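Integron gene cassette protein HFX_CASS2 (Uncultured bacterium, PDB 3FXH) is of unknown function but is encoded by a mobile integron gene cassette and folds as an all-helical chain that pairs with a second copy of itself. Local coordinates at residues C39-S44 with E68-T73; A27-H32 with L76-D81; E108-K113 with A120-L125. All blocks are in the same frame, centred on the assembly; numbering follows the deposited sequence.

Interaction 1: C39-S44 with E68-T73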
# COMPACT_ATOMS: atom_id res chain seq x y z
N CYS A 39 -2.95 -1.45 6.79
CA CYS A 39 -4.17 -0.71 6.45
C CYS A 39 -5.25 -0.93 7.50
O CYS A 39 -5.90 0.02 7.93
CB CYS A 39 -4.69 -1.07 5.06
SG CYS A 39 -3.70 -0.36 3.72
N ARG A 40 -5.45 -2.18 7.93
CA ARG A 40 -6.42 -2.44 9.01
C ARG A 40 -6.08 -1.66 10.29
O ARG A 40 -6.97 -1.11 10.93
CB ARG A 40 -6.51 -3.92 9.36
CG ARG A 40 -7.00 -4.82 8.25
CD ARG A 40 -7.07 -6.25 8.77
NE ARG A 40 -8.13 -6.38 9.78
CZ ARG A 40 -8.10 -7.24 10.80
NH1 ARG A 40 -7.06 -8.06 10.94
NH2 ARG A 40 -9.10 -7.29 11.67
N LEU A 41 -4.81 -1.65 10.68
CA LEU A 41 -4.42 -0.90 11.88
C LEU A 41 -4.80 0.56 11.70
O LEU A 41 -5.35 1.18 12.60
CB LEU A 41 -2.92 -1.01 12.15
CG LEU A 41 -2.44 -2.41 12.49
CD1 LEU A 41 -0.92 -2.47 12.55
CD2 LEU A 41 -3.05 -2.81 13.84
N VAL A 42 -4.50 1.11 10.53
CA VAL A 42 -4.81 2.51 10.26
C VAL A 42 -6.31 2.75 10.28
O VAL A 42 -6.78 3.77 10.82
CB VAL A 42 -4.18 2.96 8.92
CG1 VAL A 42 -4.66 4.35 8.52
CG2 VAL A 42 -2.63 2.91 9.03
N ASP A 43 -7.08 1.81 9.74
CA ASP A 43 -8.55 1.92 9.75
C ASP A 43 -9.10 2.03 11.16
O ASP A 43 -10.14 2.64 11.40
CB ASP A 43 -9.18 0.71 9.04
CG ASP A 43 -10.61 0.98 8.60
OD1 ASP A 43 -10.88 2.08 8.09
OD2 ASP A 43 -11.47 0.09 8.76
N SER A 44 -8.39 1.44 12.11
CA SER A 44 -8.83 1.46 13.50
C SER A 44 -8.23 2.65 14.26
O SER A 44 -8.37 2.74 15.48
CB SER A 44 -8.43 0.15 14.18
OG SER A 44 -9.15 -0.94 13.64
N GLU A 68 3.10 -8.63 17.76
CA GLU A 68 2.97 -8.77 19.20
C GLU A 68 2.02 -7.73 19.76
O GLU A 68 1.08 -8.07 20.47
CB GLU A 68 4.34 -8.64 19.86
CG GLU A 68 4.31 -8.74 21.37
CD GLU A 68 4.00 -10.14 21.86
OE1 GLU A 68 4.81 -11.05 21.60
OE2 GLU A 68 2.94 -10.33 22.49
N LYS A 69 2.26 -6.46 19.43
CA LYS A 69 1.41 -5.40 19.97
C LYS A 69 -0.05 -5.60 19.59
O LYS A 69 -0.95 -5.42 20.40
CB LYS A 69 1.89 -4.02 19.50
CG LYS A 69 0.96 -2.89 19.93
CD LYS A 69 1.65 -1.54 19.86
CE LYS A 69 0.89 -0.48 20.63
NZ LYS A 69 1.68 0.78 20.75
N TYR A 70 -0.28 -5.98 18.33
CA TYR A 70 -1.63 -6.08 17.82
C TYR A 70 -2.11 -7.52 17.68
O TYR A 70 -3.03 -7.81 16.91
CB TYR A 70 -1.73 -5.33 16.50
CG TYR A 70 -1.38 -3.88 16.67
CD1 TYR A 70 -2.25 -3.00 17.31
CD2 TYR A 70 -0.16 -3.38 16.22
CE1 TYR A 70 -1.92 -1.67 17.48
CE2 TYR A 70 0.17 -2.05 16.38
CZ TYR A 70 -0.71 -1.20 17.01
OH TYR A 70 -0.36 0.12 17.16
N SER A 71 -1.51 -8.41 18.47
CA SER A 71 -1.77 -9.84 18.36
C SER A 71 -3.25 -10.21 18.55
O SER A 71 -3.68 -11.25 18.09
CB SER A 71 -0.92 -10.62 19.37
OG SER A 71 -1.29 -10.29 20.70
N SER A 72 -4.01 -9.35 19.22
CA SER A 72 -5.44 -9.62 19.43
C SER A 72 -6.28 -9.46 18.15
O SER A 72 -7.38 -10.01 18.06
CB SER A 72 -6.02 -8.71 20.52
OG SER A 72 -6.32 -7.42 20.00
N THR A 73 -5.77 -8.73 17.16
CA THR A 73 -6.59 -8.46 15.99
C THR A 73 -5.88 -8.76 14.68
O THR A 73 -6.53 -9.08 13.68
CB THR A 73 -7.09 -6.99 15.95
OG1 THR A 73 -5.98 -6.09 15.85
CG2 THR A 73 -7.91 -6.66 17.22
O HOH W 1 -9.31 -9.55 13.77
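Arg40 and Thr73 supply the polar half of this contact and Leu41 and Tyr70 the apolar half. The Thr73 carbonyl oxygen accepts a hydrogen bond from Arg40 NH1 at 3.0 Å, moderately bent (148° at the hydrogen). The donor stands above the carbonyl plane, 36° out of it. Water 1 lies at the guanidinium edge and in its plane, where it accepts from Arg40 NH2 at 3.1 Å and donates to Thr73 O at 2.8 Å. One carbonyl oxygen thus takes a direct bond and a bridged one from the same side chain. The bend at the third torsion of Arg40 (chi3 67°) turns its end group toward this oxygen, while NE bonds to Gly111 O of the second subunit and NH1 also pairs with Glu37.

In fold terms, the last turn of helix 24-43 packs here against residues that leave helix 62-69, within a wholly helical chain.

The apolar half is a CH-pi contact. Leu41 CD2 sits over one face of the Tyr70 ring, displaced toward the rim, 3.6 Å from the centroid and closest to Tyr70 CG at 3.5 Å. Leu41 CD1 meets the same ring at Tyr70 CD2, 3.9 Å away. On the opposite face lies Lys69 CG, so the ring is sandwiched between two aliphatic groups, with the ring of His46 inclined against it.

Interaction 2: A27-H32 with L76-D81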
# COMPACT_ATOMS: atom_id res chain seq x y z
N ALA A 27 7.45 -14.43 -0.52
CA ALA A 27 7.84 -13.12 0.02
C ALA A 27 6.92 -12.00 -0.47
O ALA A 27 6.55 -11.11 0.29
CB ALA A 27 9.29 -12.82 -0.34
N THR A 28 6.56 -12.05 -1.74
CA THR A 28 5.61 -11.10 -2.31
C THR A 28 4.24 -11.11 -1.60
O THR A 28 3.69 -10.06 -1.24
CB THR A 28 5.46 -11.38 -3.81
OG1 THR A 28 6.71 -11.14 -4.44
CG2 THR A 28 4.39 -10.47 -4.43
N SER A 29 3.69 -12.30 -1.42
CA SER A 29 2.43 -12.46 -0.73
C SER A 29 2.53 -11.99 0.71
O SER A 29 1.57 -11.46 1.25
CB SER A 29 1.98 -13.92 -0.76
OG SER A 29 1.66 -14.28 -2.09
N ALA A 30 3.69 -12.22 1.33
CA ALA A 30 3.91 -11.79 2.71
C ALA A 30 3.88 -10.26 2.80
O ALA A 30 3.30 -9.70 3.74
CB ALA A 30 5.23 -12.33 3.23
N VAL A 31 4.49 -9.60 1.82
CA VAL A 31 4.54 -8.14 1.80
C VAL A 31 3.17 -7.55 1.49
O VAL A 31 2.78 -6.54 2.06
CB VAL A 31 5.63 -7.59 0.81
CG1 VAL A 31 5.50 -6.08 0.65
CG2 VAL A 31 7.03 -7.92 1.31
N HIS A 32 2.43 -8.19 0.59
CA HIS A 32 1.05 -7.77 0.34
C HIS A 32 0.24 -7.91 1.63
O HIS A 32 -0.60 -7.07 1.94
CB HIS A 32 0.41 -8.60 -0.79
CG HIS A 32 0.80 -8.16 -2.17
ND1 HIS A 32 -0.10 -8.07 -3.21
CD2 HIS A 32 1.99 -7.78 -2.68
CE1 HIS A 32 0.52 -7.67 -4.30
NE2 HIS A 32 1.80 -7.48 -4.00
N LEU A 76 -1.96 -12.64 10.33
CA LEU A 76 -0.73 -12.86 9.58
C LEU A 76 -0.55 -14.31 9.16
O LEU A 76 0.06 -15.10 9.87
CB LEU A 76 0.48 -12.42 10.40
CG LEU A 76 0.51 -10.92 10.72
CD1 LEU A 76 1.37 -10.64 11.94
CD2 LEU A 76 0.96 -10.11 9.52
N TYR A 77 -1.07 -14.66 7.99
CA TYR A 77 -0.95 -16.04 7.52
C TYR A 77 0.48 -16.39 7.13
O TYR A 77 0.90 -17.54 7.25
CB TYR A 77 -1.91 -16.30 6.36
CG TYR A 77 -3.36 -16.16 6.77
CD1 TYR A 77 -4.03 -17.21 7.38
CD2 TYR A 77 -4.06 -14.98 6.55
CE1 TYR A 77 -5.35 -17.09 7.77
CE2 TYR A 77 -5.38 -14.85 6.93
CZ TYR A 77 -6.02 -15.91 7.54
OH TYR A 77 -7.33 -15.79 7.92
N TYR A 78 1.24 -15.39 6.68
CA TYR A 78 2.63 -15.63 6.31
C TYR A 78 3.63 -15.32 7.42
O TYR A 78 4.62 -16.03 7.57
CB TYR A 78 3.00 -14.82 5.06
CG TYR A 78 2.30 -15.31 3.82
CD1 TYR A 78 1.07 -14.80 3.45
CD2 TYR A 78 2.88 -16.29 3.01
CE1 TYR A 78 0.42 -15.25 2.31
CE2 TYR A 78 2.24 -16.74 1.87
CZ TYR A 78 1.01 -16.22 1.53
OH TYR A 78 0.37 -16.65 0.40
N LEU A 79 3.37 -14.27 8.19
CA LEU A 79 4.40 -13.72 9.07
C LEU A 79 4.27 -14.07 10.55
O LEU A 79 5.11 -13.67 11.36
CB LEU A 79 4.51 -12.21 8.87
CG LEU A 79 4.88 -11.89 7.41
CD1 LEU A 79 4.46 -10.49 7.02
CD2 LEU A 79 6.37 -12.10 7.17
N ALA A 80 3.23 -14.82 10.90
CA ALA A 80 3.08 -15.33 12.26
C ALA A 80 3.92 -16.60 12.43
O ALA A 80 3.74 -17.57 11.70
CB ALA A 80 1.62 -15.62 12.57
N ASP A 81 4.84 -16.60 13.39
CA ASP A 81 5.72 -17.75 13.58
C ASP A 81 4.96 -19.01 14.00
O ASP A 81 5.52 -20.11 14.00
CB ASP A 81 6.85 -17.44 14.56
CG ASP A 81 6.35 -17.05 15.93
OD1 ASP A 81 5.12 -17.09 16.15
OD2 ASP A 81 7.18 -16.71 16.79
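Ala30 and Tyr78 bring the backbones together, their CA atoms 5.4 Å apart. Residues 27-32 are a regular length of helix 24-43, whereas residues 76-81 form an irregular turn, and no hydrogen bond joins the two segments. The small side chain of Ala30 allows this closeness: its CB lies 3.8 Å from Tyr78 CB and 4.1 Å from Leu79 CD2. The Tyr78 ring leans over the peptide between Ser29 and Ala30, with Ser29 C and Ala30 N above one face, displaced toward its rim. With CG beside the backbone N (chi1 -69°), the ring reaches across the helix, so that Ser29 CB meets CZ and OH of Tyr78, both at 3.4 Å. Leu79 reaches the next peptide, its CD1 lying 3.6 Å from Ala30 O. Were Tyr78 replaced by an alanine, the Ser29-Ala30 peptide would probably lose its aromatic cover, and the His26 ring its edge-to-face partner. Polar attachment comes from one turn farther along: the Glu33 carboxylate receives the backbone N-H groups of Tyr77 and Tyr78. The whole is loop-on-helix packing in an all-helical fold, in which the link between helices 62-69 and 88-102 lies against the flank of helix 24-43.

Interaction 3: E108-K113 with A120-L125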
# COMPACT_ATOMS: atom_id res chain seq x y z
N GLU A 108 9.18 12.45 4.90
CA GLU A 108 8.97 13.50 3.92
C GLU A 108 9.29 13.06 2.50
O GLU A 108 8.88 13.72 1.54
CB GLU A 108 9.81 14.73 4.28
CG GLU A 108 9.27 15.53 5.45
CD GLU A 108 9.62 14.93 6.80
OE1 GLU A 108 10.40 13.96 6.84
OE2 GLU A 108 9.11 15.45 7.82
N ASP A 109 10.02 11.96 2.37
CA ASP A 109 10.39 11.43 1.06
C ASP A 109 9.14 10.90 0.36
O ASP A 109 9.14 10.72 -0.85
CB ASP A 109 11.43 10.31 1.19
CG ASP A 109 12.83 10.83 1.45
OD1 ASP A 109 13.15 11.98 1.08
OD2 ASP A 109 13.64 10.07 2.02
N PHE A 110 8.10 10.63 1.14
CA PHE A 110 6.84 10.17 0.59
C PHE A 110 5.69 11.14 0.90
O PHE A 110 4.50 10.80 0.79
CB PHE A 110 6.56 8.75 1.08
CG PHE A 110 7.65 7.78 0.73
CD1 PHE A 110 7.70 7.19 -0.52
CD2 PHE A 110 8.66 7.49 1.65
CE1 PHE A 110 8.72 6.30 -0.85
CE2 PHE A 110 9.68 6.60 1.32
CZ PHE A 110 9.71 6.02 0.07
N GLY A 111 6.06 12.37 1.25
CA GLY A 111 5.09 13.41 1.49
C GLY A 111 4.24 13.20 2.73
O GLY A 111 3.11 13.68 2.80
N LEU A 112 4.79 12.49 3.71
CA LEU A 112 4.07 12.22 4.96
C LEU A 112 4.61 13.06 6.10
O LEU A 112 5.70 13.64 6.00
CB LEU A 112 4.20 10.75 5.35
CG LEU A 112 3.69 9.68 4.39
CD1 LEU A 112 4.27 8.31 4.76
CD2 LEU A 112 2.16 9.62 4.41
N LYS A 113 3.88 13.08 7.21
CA LYS A 113 4.34 13.81 8.38
C LYS A 113 4.20 13.02 9.67
O LYS A 113 5.12 13.00 10.48
CB LYS A 113 3.57 15.14 8.50
CG LYS A 113 4.09 16.25 7.62
CD LYS A 113 5.45 16.72 8.12
CE LYS A 113 6.13 17.65 7.13
NZ LYS A 113 7.58 17.81 7.46
N ALA A 120 5.76 2.85 6.44
CA ALA A 120 5.99 1.41 6.28
C ALA A 120 5.34 0.88 5.01
O ALA A 120 5.91 0.00 4.34
CB ALA A 120 5.48 0.66 7.50
N ILE A 121 4.17 1.38 4.66
CA ILE A 121 3.52 0.94 3.42
C ILE A 121 4.35 1.34 2.20
O ILE A 121 4.53 0.54 1.26
CB ILE A 121 2.11 1.50 3.33
CG1 ILE A 121 1.20 0.79 4.37
CG2 ILE A 121 1.55 1.39 1.92
CD1 ILE A 121 -0.18 1.38 4.47
N ASN A 122 4.87 2.56 2.20
CA ASN A 122 5.75 2.99 1.11
C ASN A 122 7.01 2.11 1.01
O ASN A 122 7.42 1.74 -0.09
CB ASN A 122 6.11 4.47 1.25
CG ASN A 122 4.99 5.38 0.79
OD1 ASN A 122 4.79 5.55 -0.41
ND2 ASN A 122 4.25 5.96 1.73
N ILE A 123 7.60 1.78 2.16
CA ILE A 123 8.77 0.92 2.18
C ILE A 123 8.41 -0.48 1.66
O ILE A 123 9.17 -1.08 0.89
CB ILE A 123 9.44 0.90 3.57
CG1 ILE A 123 10.15 2.24 3.81
CG2 ILE A 123 10.47 -0.25 3.66
CD1 ILE A 123 10.71 2.43 5.21
N CYS A 124 7.21 -0.96 2.00
CA CYS A 124 6.75 -2.23 1.43
C CYS A 124 6.84 -2.23 -0.09
O CYS A 124 7.21 -3.24 -0.68
CB CYS A 124 5.33 -2.57 1.87
SG CYS A 124 5.25 -3.17 3.58
N LEU A 125 6.47 -1.13 -0.74
CA LEU A 125 6.53 -1.07 -2.20
C LEU A 125 7.97 -1.11 -2.69
O LEU A 125 8.27 -1.71 -3.72
CB LEU A 125 5.81 0.18 -2.76
CG LEU A 125 4.40 0.44 -2.23
CD1 LEU A 125 3.92 1.83 -2.65
CD2 LEU A 125 3.44 -0.61 -2.70
O HOH W 2 2.89 8.52 1.29
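Asn122 ND2 is held from two directions: it bonds to the backbone oxygen of Leu118, one turn earlier in its own helix, and donates at 2.9 Å to water 2. That water in turn donates to the Phe110 carbonyl oxygen at 2.8 Å, so helix and loop are joined through a shared solvent molecule without a direct hydrogen bond between them. The buried amide nitrogen is therefore well provided for, and the two bonds probably limit rotation of the amide.

Its plane lies nearly flat on the Phe110 ring, 21° from parallel, in an amide-aromatic stack. Asn122 CB is placed above the middle of the ring, 3.6 Å from the centroid and 12° off the normal. From there the amide runs outward, and Asn122 OD1 comes to 3.3 Å from Phe110 CD1 at the ring's rim. With Asn122 CG beside the backbone N (chi1 -78°), the amide points to the CG side of the ring, and ND2 lies 3.7 Å from Phe110 CB. Leu112 CD1 comes from the loop to meet ND2 of Asn122 at 3.8 Å. Within the loop, Lys113 NZ closes a salt bridge to Glu108 OE2 (2.8 Å), whose carboxylate also pairs with Arg50 through OE1.

The loop after helix 88-102 thus doubles back onto helix 116-131, where Phe110 and Leu112 also touch Leu119. Ala120 and Cys124 of that helix pack on helix 24-43 and also on Phe98 of helix 88-102.

Helix 24-43 unites interactions 1 and 2, whose centres lie about 15 Å apart, and along the chain interaction 1 is nested inside the loop that interaction 2 closes. Interaction 3 follows later in sequence, about 19 Å from interaction 1 and about 20 Å from interaction 2, centre to centre, yet it touches both. Cys39 SG packs on Ile121 CD1 at 4.0 Å, and Val31 CG1 lies 3.6 Å from Cys124 O, so helix 116-131 meets the shared helix at two points, about two turns apart. The subunit interface adds another tie: Arg40 and Asp43, from interaction 1, bond to the backbone of Gly111 and Lys113 in the second subunit's copy of interaction 3.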